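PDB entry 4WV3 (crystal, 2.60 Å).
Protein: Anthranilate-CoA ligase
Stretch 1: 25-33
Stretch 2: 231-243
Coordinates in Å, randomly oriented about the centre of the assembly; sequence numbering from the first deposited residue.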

# COMPACT_ATOMS: atom_id res chain seq x y z
N ASN A 25 9.31 -28.33 0.07
CA ASN A 25 8.09 -28.93 0.61
C ASN A 25 7.41 -28.13 1.72
O ASN A 25 6.41 -28.57 2.27
CB ASN A 25 8.36 -30.36 1.08
CG ASN A 25 8.43 -31.35 -0.07
OD1 ASN A 25 8.48 -30.95 -1.24
ND2 ASN A 25 8.43 -32.63 0.25
N LYS A 26 7.96 -26.96 2.04
CA LYS A 26 7.30 -26.07 2.99
C LYS A 26 6.19 -25.29 2.29
O LYS A 26 6.40 -24.75 1.20
CB LYS A 26 8.29 -25.10 3.62
CG LYS A 26 7.63 -24.08 4.53
CD LYS A 26 8.62 -23.11 5.16
CE LYS A 26 7.90 -22.10 6.04
NZ LYS A 26 8.84 -21.16 6.71
N THR A 27 5.02 -25.23 2.92
CA THR A 27 3.90 -24.49 2.36
C THR A 27 4.23 -23.00 2.30
O THR A 27 4.52 -22.37 3.32
CB THR A 27 2.62 -24.68 3.19
OG1 THR A 27 2.41 -26.08 3.43
CG2 THR A 27 1.42 -24.11 2.45
N ALA A 28 4.20 -22.44 1.09
CA ALA A 28 4.60 -21.06 0.87
C ALA A 28 3.44 -20.07 1.01
O ALA A 28 3.56 -19.05 1.68
CB ALA A 28 5.26 -20.91 -0.49
N LEU A 29 2.31 -20.38 0.37
CA LEU A 29 1.15 -19.51 0.43
C LEU A 29 -0.11 -20.21 0.95
O LEU A 29 -0.37 -21.37 0.62
CB LEU A 29 0.88 -18.84 -0.92
CG LEU A 29 0.73 -19.70 -2.18
CD1 LEU A 29 -0.71 -20.17 -2.37
CD2 LEU A 29 1.21 -18.95 -3.41
N PHE A 30 -0.87 -19.50 1.78
CA PHE A 30 -2.12 -20.02 2.31
C PHE A 30 -3.32 -19.22 1.80
O PHE A 30 -3.42 -18.02 2.04
CB PHE A 30 -2.11 -20.00 3.84
CG PHE A 30 -1.17 -21.00 4.45
CD1 PHE A 30 0.14 -20.66 4.74
CD2 PHE A 30 -1.61 -22.28 4.76
CE1 PHE A 30 1.00 -21.58 5.31
CE2 PHE A 30 -0.75 -23.20 5.33
CZ PHE A 30 0.55 -22.85 5.60
N THR A 31 -4.22 -19.89 1.09
CA THR A 31 -5.47 -19.29 0.64
C THR A 31 -6.62 -20.20 1.04
O THR A 31 -6.42 -21.40 1.21
CB THR A 31 -5.48 -19.06 -0.89
OG1 THR A 31 -5.49 -20.33 -1.56
CG2 THR A 31 -4.27 -18.26 -1.33
N PRO A 32 -7.83 -19.63 1.19
CA PRO A 32 -9.01 -20.44 1.55
C PRO A 32 -9.30 -21.56 0.56
O PRO A 32 -9.89 -22.57 0.93
CB PRO A 32 -10.14 -19.42 1.53
CG PRO A 32 -9.49 -18.12 1.84
CD PRO A 32 -8.14 -18.19 1.18
N ASP A 33 -8.88 -21.39 -0.69
CA ASP A 33 -9.17 -22.37 -1.73
C ASP A 33 -7.98 -23.29 -2.02
O ASP A 33 -8.15 -24.37 -2.58
CB ASP A 33 -9.59 -21.67 -3.03
CG ASP A 33 -10.71 -20.68 -2.82
OD1 ASP A 33 -11.88 -21.10 -2.79
OD2 ASP A 33 -10.41 -19.47 -2.69
N PRO A 231 8.47 -11.88 2.99
CA PRO A 231 8.54 -13.16 3.72
C PRO A 231 9.23 -14.27 2.93
O PRO A 231 9.95 -15.07 3.53
CB PRO A 231 7.06 -13.51 3.94
CG PRO A 231 6.33 -12.79 2.87
CD PRO A 231 7.07 -11.50 2.70
N TRP A 232 9.03 -14.31 1.62
CA TRP A 232 9.64 -15.35 0.80
C TRP A 232 11.15 -15.14 0.66
O TRP A 232 11.89 -16.07 0.35
CB TRP A 232 8.98 -15.43 -0.58
CG TRP A 232 7.65 -16.12 -0.56
CD1 TRP A 232 6.90 -16.43 0.54
CD2 TRP A 232 6.91 -16.61 -1.69
NE1 TRP A 232 5.75 -17.07 0.17
CE2 TRP A 232 5.73 -17.19 -1.19
CE3 TRP A 232 7.14 -16.61 -3.07
CZ2 TRP A 232 4.78 -17.77 -2.03
CZ3 TRP A 232 6.19 -17.18 -3.90
CH2 TRP A 232 5.02 -17.75 -3.37
N TYR A 233 11.59 -13.91 0.89
CA TYR A 233 13.01 -13.58 0.84
C TYR A 233 13.77 -14.27 1.97
O TYR A 233 14.96 -14.55 1.84
CB TYR A 233 13.20 -12.06 0.92
CG TYR A 233 14.64 -11.60 0.91
CD1 TYR A 233 15.39 -11.64 -0.26
CD2 TYR A 233 15.25 -11.13 2.06
CE1 TYR A 233 16.70 -11.22 -0.28
CE2 TYR A 233 16.56 -10.70 2.05
CZ TYR A 233 17.28 -10.75 0.88
OH TYR A 233 18.59 -10.33 0.87
N VAL A 234 13.08 -14.56 3.07
CA VAL A 234 13.69 -15.22 4.21
C VAL A 234 13.15 -16.63 4.43
O VAL A 234 13.56 -17.32 5.36
CB VAL A 234 13.51 -14.40 5.51
CG1 VAL A 234 14.15 -13.03 5.37
CG2 VAL A 234 12.04 -14.28 5.86
N GLY A 235 12.22 -17.05 3.58
CA GLY A 235 11.68 -18.40 3.66
C GLY A 235 10.38 -18.50 4.44
O GLY A 235 9.86 -19.60 4.65
N ALA A 236 9.86 -17.36 4.87
CA ALA A 236 8.60 -17.32 5.60
C ALA A 236 7.42 -17.56 4.67
O ALA A 236 7.53 -17.42 3.45
CB ALA A 236 8.44 -16.00 6.33
N SER A 237 6.28 -17.94 5.25
CA SER A 237 5.07 -18.18 4.48
C SER A 237 4.15 -16.96 4.50
O SER A 237 4.35 -16.04 5.30
CB SER A 237 4.33 -19.41 5.01
OG SER A 237 3.97 -19.23 6.37
N CYS A 238 3.15 -16.95 3.63
CA CYS A 238 2.22 -15.83 3.55
C CYS A 238 0.77 -16.29 3.42
O CYS A 238 0.50 -17.41 2.98
CB CYS A 238 2.58 -14.90 2.39
SG CYS A 238 2.43 -15.65 0.75
N VAL A 239 -0.16 -15.42 3.81
CA VAL A 239 -1.58 -15.72 3.74
C VAL A 239 -2.30 -14.71 2.85
O VAL A 239 -2.17 -13.50 3.04
CB VAL A 239 -2.22 -15.71 5.15
CG1 VAL A 239 -3.71 -16.03 5.06
CG2 VAL A 239 -1.51 -16.70 6.06
N LEU A 240 -3.06 -15.21 1.88
CA LEU A 240 -3.74 -14.35 0.91
C LEU A 240 -5.26 -14.36 1.08
O LEU A 240 -5.89 -15.42 1.09
CB LEU A 240 -3.36 -14.76 -0.51
CG LEU A 240 -1.86 -14.84 -0.81
CD1 LEU A 240 -1.62 -15.28 -2.24
CD2 LEU A 240 -1.19 -13.50 -0.54
N PHE A 241 -5.83 -13.17 1.22
CA PHE A 241 -7.27 -13.02 1.42
C PHE A 241 -7.93 -12.42 0.18
O PHE A 241 -7.78 -11.23 -0.10
CB PHE A 241 -7.54 -12.15 2.65
CG PHE A 241 -9.00 -11.92 2.93
CD1 PHE A 241 -9.77 -12.91 3.51
CD2 PHE A 241 -9.59 -10.71 2.62
CE1 PHE A 241 -11.11 -12.70 3.77
CE2 PHE A 241 -10.93 -10.49 2.88
CZ PHE A 241 -11.69 -11.49 3.46
N PRO A 242 -8.68 -13.25 -0.56
CA PRO A 242 -9.30 -12.84 -1.83
C PRO A 242 -10.59 -12.05 -1.65
O PRO A 242 -10.99 -11.33 -2.57
CB PRO A 242 -9.60 -14.18 -2.50
CG PRO A 242 -9.87 -15.10 -1.36
CD PRO A 242 -8.96 -14.66 -0.25
N GLY A 243 -11.22 -12.17 -0.49
CA GLY A 243 -12.51 -11.55 -0.25
C GLY A 243 -12.45 -10.04 -0.12
O GLY A 243 -11.39 -9.43 -0.21

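Two strands from distant parts of the chain, 27-30 and 237-239, lie side by side and run the same way, their axes 12° apart and 4.7 Å at closest approach. The three residues with the most surface covered, Phe30, Leu240 and Ala28, mark out the logic of the pairing, and each of them is tied into the backbone ladder.

The ladder has the zigzag of parallel strands, in which one residue reaches two alternate residues of its neighbour. Phe30 does so here: its N donates to Cys238 O at 2.8 Å, and its O accepts from Leu240 N at 2.8 Å. One step earlier, Cys238 N donates to Ala28 O at 2.9 Å. Alpha hydrogens add close contacts to the same carbonyls, with Leu29 CA 3.4 Å from Cys238 O and Val239 CA 3.4 Å from Phe30 O.

With the register fixed, side chains sort by face. Phe30 and Val239 share one, Phe30 CB lying 4.0 Å from Val239 CG2, while the edge of the Phe30 ring meets Ser237, CE1 to OG at 3.9 Å. Leu29 and Cys238 share the other, where Leu29 CB packs 3.9 Å from Cys238 SG.

Ala28 meets Trp232 through both its side chain and its carbonyl. The Trp232 indole comes close enough for CZ2 to sit 3.5 Å from Ala28 CB, and its NE1 makes a weak hydrogen bond of 3.3 Å to Ala28 O. That carbonyl therefore serves two donors, a strand amide and an indole. The CA-to-CB bond of Trp232 points sideways, but the ring brings the end of the side chain nearer to the strand, and its CH2 also touches Leu29 CD2 at 4.0 Å.

Leu240 carries the contact past the strand of the first stretch: its CB lies 3.7 Å from Thr31 CG2, and its O is 3.6 Å from Pro32 CD. Proline has no amide hydrogen to offer that carbonyl, so Pro32 contributes packing instead, its CD also lying 3.9 Å from Pro242 CD.

At the other end, Lys26 extends with all four chi angles t and places NZ 2.8 Å from Gly235 O in a hydrogen bond, a charged donor meeting a backbone carbonyl just after the helix. Gly235 leaves helical geometry with positive phi; at its backbone angles a CB would be jammed against the preceding carbonyl O, so the turn itself calls for glycine. In sum, backbone bonds set the register, an apolar pair packs on each face, and a lysine fastens one end.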